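Local coordinates for 52 protein (Murid herpesvirus 4, PDB 2OA5), which is an abundant tegument protein of the gammaherpesvirus particle that probably self-associates and probably has a structural role in the virion, at the interface of chains A and B and the interface of chains A and C. Residues are numbered along the deposited sequence; one frame, centred on the assembly and turned at random. Chains: chain A/B/C, Hypothetical protein BQLF2.

Contact 1: the interface of chains A and B. Residues chain A 65, 68-69, 72, 94; chain B 57, 60-61, 64, 98.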
# COMPACT_ATOMS: atom_id res chain seq x y z
N MSE A 65 -9.05 -1.89 -0.68
CA MSE A 65 -9.23 -3.21 -0.07
C MSE A 65 -8.05 -3.62 0.80
O MSE A 65 -8.24 -4.01 1.97
CB MSE A 65 -9.45 -4.27 -1.14
CG MSE A 65 -9.81 -5.67 -0.60
SE MSE A 65 -11.26 -5.77 0.72
CE MSE A 65 -12.85 -5.61 -0.42
N ILE A 68 -7.71 -1.26 3.83
CA ILE A 68 -8.75 -1.54 4.81
C ILE A 68 -8.47 -2.81 5.62
O ILE A 68 -8.61 -2.81 6.85
CB ILE A 68 -10.12 -1.66 4.13
CG1 ILE A 68 -10.63 -0.25 3.76
CG2 ILE A 68 -11.08 -2.42 5.03
CD1 ILE A 68 -11.83 -0.22 2.84
N GLU A 69 -8.09 -3.89 4.95
CA GLU A 69 -7.80 -5.11 5.69
C GLU A 69 -6.65 -4.88 6.67
O GLU A 69 -6.67 -5.38 7.78
CB GLU A 69 -7.45 -6.26 4.75
CG GLU A 69 -7.11 -7.55 5.50
CD GLU A 69 -7.13 -8.79 4.63
OE1 GLU A 69 -7.74 -8.76 3.54
OE2 GLU A 69 -6.56 -9.82 5.04
N VAL A 72 -8.07 -2.79 9.69
CA VAL A 72 -8.98 -3.57 10.51
C VAL A 72 -8.17 -4.50 11.41
O VAL A 72 -8.40 -4.54 12.62
CB VAL A 72 -9.96 -4.41 9.64
CG1 VAL A 72 -10.63 -5.48 10.50
CG2 VAL A 72 -11.02 -3.52 9.04
N LEU A 94 -13.36 3.86 9.11
CA LEU A 94 -12.02 4.01 8.57
C LEU A 94 -11.93 5.08 7.51
O LEU A 94 -12.80 5.19 6.64
CB LEU A 94 -11.55 2.69 7.98
CG LEU A 94 -11.57 1.54 8.98
CD1 LEU A 94 -11.26 0.23 8.30
CD2 LEU A 94 -10.55 1.82 10.07
N SER B 57 -13.59 -7.23 6.62
CA SER B 57 -12.75 -6.39 5.78
C SER B 57 -13.32 -6.35 4.37
O SER B 57 -13.35 -5.29 3.74
CB SER B 57 -11.30 -6.91 5.76
OG SER B 57 -10.69 -6.75 7.03
N LEU B 60 -16.31 -3.96 4.26
CA LEU B 60 -15.93 -2.56 4.24
C LEU B 60 -15.35 -2.23 2.87
O LEU B 60 -15.55 -1.13 2.36
CB LEU B 60 -14.90 -2.27 5.34
CG LEU B 60 -15.39 -2.43 6.79
CD1 LEU B 60 -14.22 -2.30 7.75
CD2 LEU B 60 -16.44 -1.37 7.09
N GLY B 61 -14.63 -3.18 2.29
CA GLY B 61 -14.05 -2.97 0.98
C GLY B 61 -15.12 -2.66 -0.05
O GLY B 61 -15.00 -1.72 -0.84
N ALA B 64 -16.29 0.87 0.34
CA ALA B 64 -15.30 1.79 -0.19
C ALA B 64 -15.34 1.76 -1.72
O ALA B 64 -15.24 2.78 -2.39
CB ALA B 64 -13.91 1.39 0.30
N VAL B 98 -15.55 4.65 5.69
CA VAL B 98 -16.39 3.47 5.66
C VAL B 98 -16.64 2.90 7.05
O VAL B 98 -15.75 2.91 7.90
CB VAL B 98 -15.76 2.38 4.76
CG1 VAL B 98 -15.77 2.84 3.31
CG2 VAL B 98 -14.34 2.08 5.21
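A:Leu94 and B:Val98, each in strand 93-99 of its own chain, form an antiparallel bridge in which A:Leu94 N donates to B:Val98 O at 2.8 Å and B:Val98 N returns a bond to A:Leu94 O at 3.0 Å. In this herpesvirus BLRF2-family protein the bridge joins strands of two copies, presumably as a dimer contact, while their long helices, 46-76, cross at a steep angle beside it. The interface is two-fold symmetric and each contact recurs with the chains exchanged; this patch is a part of it.

The small residues B:Ser57 and B:Gly61 lie where the helices approach and probably allow it. B:Ser57 lies against the backbone of A:Glu69, and its hydroxyl, held beside its own backbone N (chi1 -69°), points into the angle between A:Glu69 and A:Val72. There OG lies 3.6 Å from A:Val72 CB; this is a van der Waals contact. One turn on, B:Gly61 presents its bare alpha-carbon to the bent tip of the selenomethionine A:Met65. The methyl CE touches B:Gly61 CA at 3.2 Å, a tight fit, while the selenium lies over the carbonyl oxygen of B:Ser57.

A:Ile68 fills the middle with two separate branches. CG2, anti to the backbone N, rests on B:Leu60 CB, whereas the longer arm, with CG1 anti to the carbonyl carbon (chi1 -76°), runs on along helix B and brings CD1 to 3.7 Å from the methyl of B:Ala64. B:Leu60 reaches the other way. Its CD1 meets A:Val72 CG2 at 3.7 Å and also touches A:Leu94 CD1 at 3.9 Å; the A:Leu94 side chain lies at about a right angle to that of B:Leu60. This leucine methyl thereby ties the helix packing to the strand pair. Next to the bridge, B:Val98 CG2 sits 4.0 Å from A:Leu94 CB, placing aliphatic carbon alongside the backbone bonds.

Contact 2: the interface of chains A and C. Residues chain A 20, 23-24, 27-28; chain C 20, 23-24, 27.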
# COMPACT_ATOMS: atom_id res chain seq x y z
N LEU A 20 1.21 3.28 -20.66
CA LEU A 20 1.21 3.24 -22.12
C LEU A 20 0.47 4.45 -22.69
O LEU A 20 0.90 5.03 -23.69
CB LEU A 20 0.55 1.96 -22.62
CG LEU A 20 1.49 0.74 -22.57
CD1 LEU A 20 0.71 -0.55 -22.78
CD2 LEU A 20 2.57 0.92 -23.63
N GLU A 23 2.76 7.36 -22.25
CA GLU A 23 3.92 7.26 -23.12
C GLU A 23 3.46 7.56 -24.56
O GLU A 23 4.17 8.22 -25.32
CB GLU A 23 4.55 5.87 -23.05
CG GLU A 23 5.84 5.74 -23.83
CD GLU A 23 6.42 4.33 -23.81
OE1 GLU A 23 5.78 3.43 -24.38
OE2 GLU A 23 7.49 4.13 -23.22
N ASN A 24 2.28 7.06 -24.92
CA ASN A 24 1.69 7.26 -26.24
C ASN A 24 1.59 8.76 -26.51
O ASN A 24 2.03 9.25 -27.56
CB ASN A 24 0.30 6.62 -26.29
CG ASN A 24 -0.47 6.95 -27.57
OD1 ASN A 24 -1.16 7.97 -27.65
ND2 ASN A 24 -0.36 6.08 -28.56
N LEU A 27 4.79 10.27 -27.25
CA LEU A 27 5.21 9.85 -28.57
C LEU A 27 4.50 10.68 -29.64
O LEU A 27 5.06 10.97 -30.69
CB LEU A 27 4.92 8.36 -28.77
CG LEU A 27 5.85 7.41 -28.01
CD1 LEU A 27 5.20 6.04 -27.87
CD2 LEU A 27 7.19 7.31 -28.74
N LYS A 28 3.26 11.06 -29.36
CA LYS A 28 2.49 11.85 -30.31
C LYS A 28 3.01 13.27 -30.45
O LYS A 28 3.04 13.81 -31.55
CB LYS A 28 1.01 11.85 -29.92
CG LYS A 28 0.27 10.68 -30.53
CD LYS A 28 -1.07 10.43 -29.87
CE LYS A 28 -1.77 9.28 -30.56
NZ LYS A 28 -3.00 8.87 -29.83
N LEU C 20 -2.36 -0.43 -27.35
CA LEU C 20 -1.42 0.61 -26.96
C LEU C 20 0.01 0.21 -27.25
O LEU C 20 0.82 1.05 -27.65
CB LEU C 20 -1.61 0.97 -25.49
CG LEU C 20 -2.87 1.82 -25.27
CD1 LEU C 20 -3.28 1.80 -23.82
CD2 LEU C 20 -2.59 3.24 -25.73
N GLU C 23 0.53 0.40 -31.25
CA GLU C 23 0.66 1.78 -31.67
C GLU C 23 1.93 2.42 -31.14
O GLU C 23 2.64 3.09 -31.88
CB GLU C 23 -0.56 2.58 -31.22
CG GLU C 23 -0.51 4.02 -31.68
CD GLU C 23 -1.79 4.76 -31.38
OE1 GLU C 23 -2.86 4.29 -31.82
OE2 GLU C 23 -1.73 5.80 -30.70
N ASN C 24 2.22 2.22 -29.85
CA ASN C 24 3.40 2.81 -29.26
C ASN C 24 4.69 2.28 -29.91
O ASN C 24 5.70 2.97 -29.92
CB ASN C 24 3.40 2.60 -27.75
CG ASN C 24 2.40 3.52 -27.04
OD1 ASN C 24 1.51 4.09 -27.68
ND2 ASN C 24 2.54 3.65 -25.73
N LEU C 27 4.75 4.23 -33.20
CA LEU C 27 5.15 5.61 -32.95
C LEU C 27 6.64 5.76 -32.65
O LEU C 27 7.26 6.75 -33.04
CB LEU C 27 4.31 6.20 -31.81
CG LEU C 27 2.86 6.53 -32.18
CD1 LEU C 27 1.93 6.11 -31.07
CD2 LEU C 27 2.72 8.03 -32.45
O HOH W 1 -4.40 6.80 -29.63
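A:Leu20 and C:Leu20 meet near the bases of their side chains, CB against CB at 3.7 Å, their branches crossing obliquely, and A:Leu27 and C:Leu27 again meet CB to CB about two helical turns further on. In the deposited assembly, which may not be the biological one, equivalent residues pair in register because helix 10-29 of chain A and helix 8-33 of chain C run parallel, with the four-then-three spacing of Leu20, Asn24 and Leu27 expected of a coiled-coil core. In all four leucines CG is anti to the carbonyl carbon, and the two leucine pairs form the tightly packed part of the contact.

Between them the core is polar. The two Asn24 side chains adopt different shapes, which breaks exact two-fold symmetry here. A:Asn24 has CG anti to the backbone N (chi1 172°), while C:Asn24 turns its CG beside the backbone N (chi1 -74°). Their amides are nearly coplanar (23° apart), and A:Asn24 ND2 gives a hydrogen to C:Asn24 OD1 at 2.9 Å, approaching almost in line with the carbonyl bond. C:Asn24 ND2 is in turn spent on the backbone oxygen of A:Leu20 at 3.0 Å, so this amide both donates and accepts across the core. The methyl A:Leu27 CD1 packs against its CG.

The looser, water-bearing side is reached through A:Asn24. Its ND2 donates to the carboxylate oxygen C:Glu23 OE2 at 2.6 Å, coming from above the carboxylate plane. The extended A:Lys28 lies across the same carboxylate, but its NZ is 3.4 Å from C:Glu23 OE2, a salt bridge whose hydrogen bond is weak. A water also bridges A:Lys28 NZ and C:Glu23 OE2. The paired charges may favour the ionised forms of both groups. A:Lys28 helps fix the amide's rotation from within its own chain: NZ meets A:Asn24 OD1 in the carbonyl plane, on a lone pair, at 3.0 Å.

The centres of contact 1 and contact 2 lie about 36 Å apart, and both draw on chain A without sharing a residue. Contact 1 uses helix 46-76 and strand 93-99, whereas contact 2 uses the N-terminal helix 10-29, so one subunit can hold two different neighbours at once. The first joins chains A and B about a two-fold; the second departs from exact symmetry and brings in chain C. With four copies in the deposited assembly, this division suggests a dimer of dimers in which N-terminal coiled coils connect the symmetric pairs, although the structure alone does not show the arrangement inside the virion.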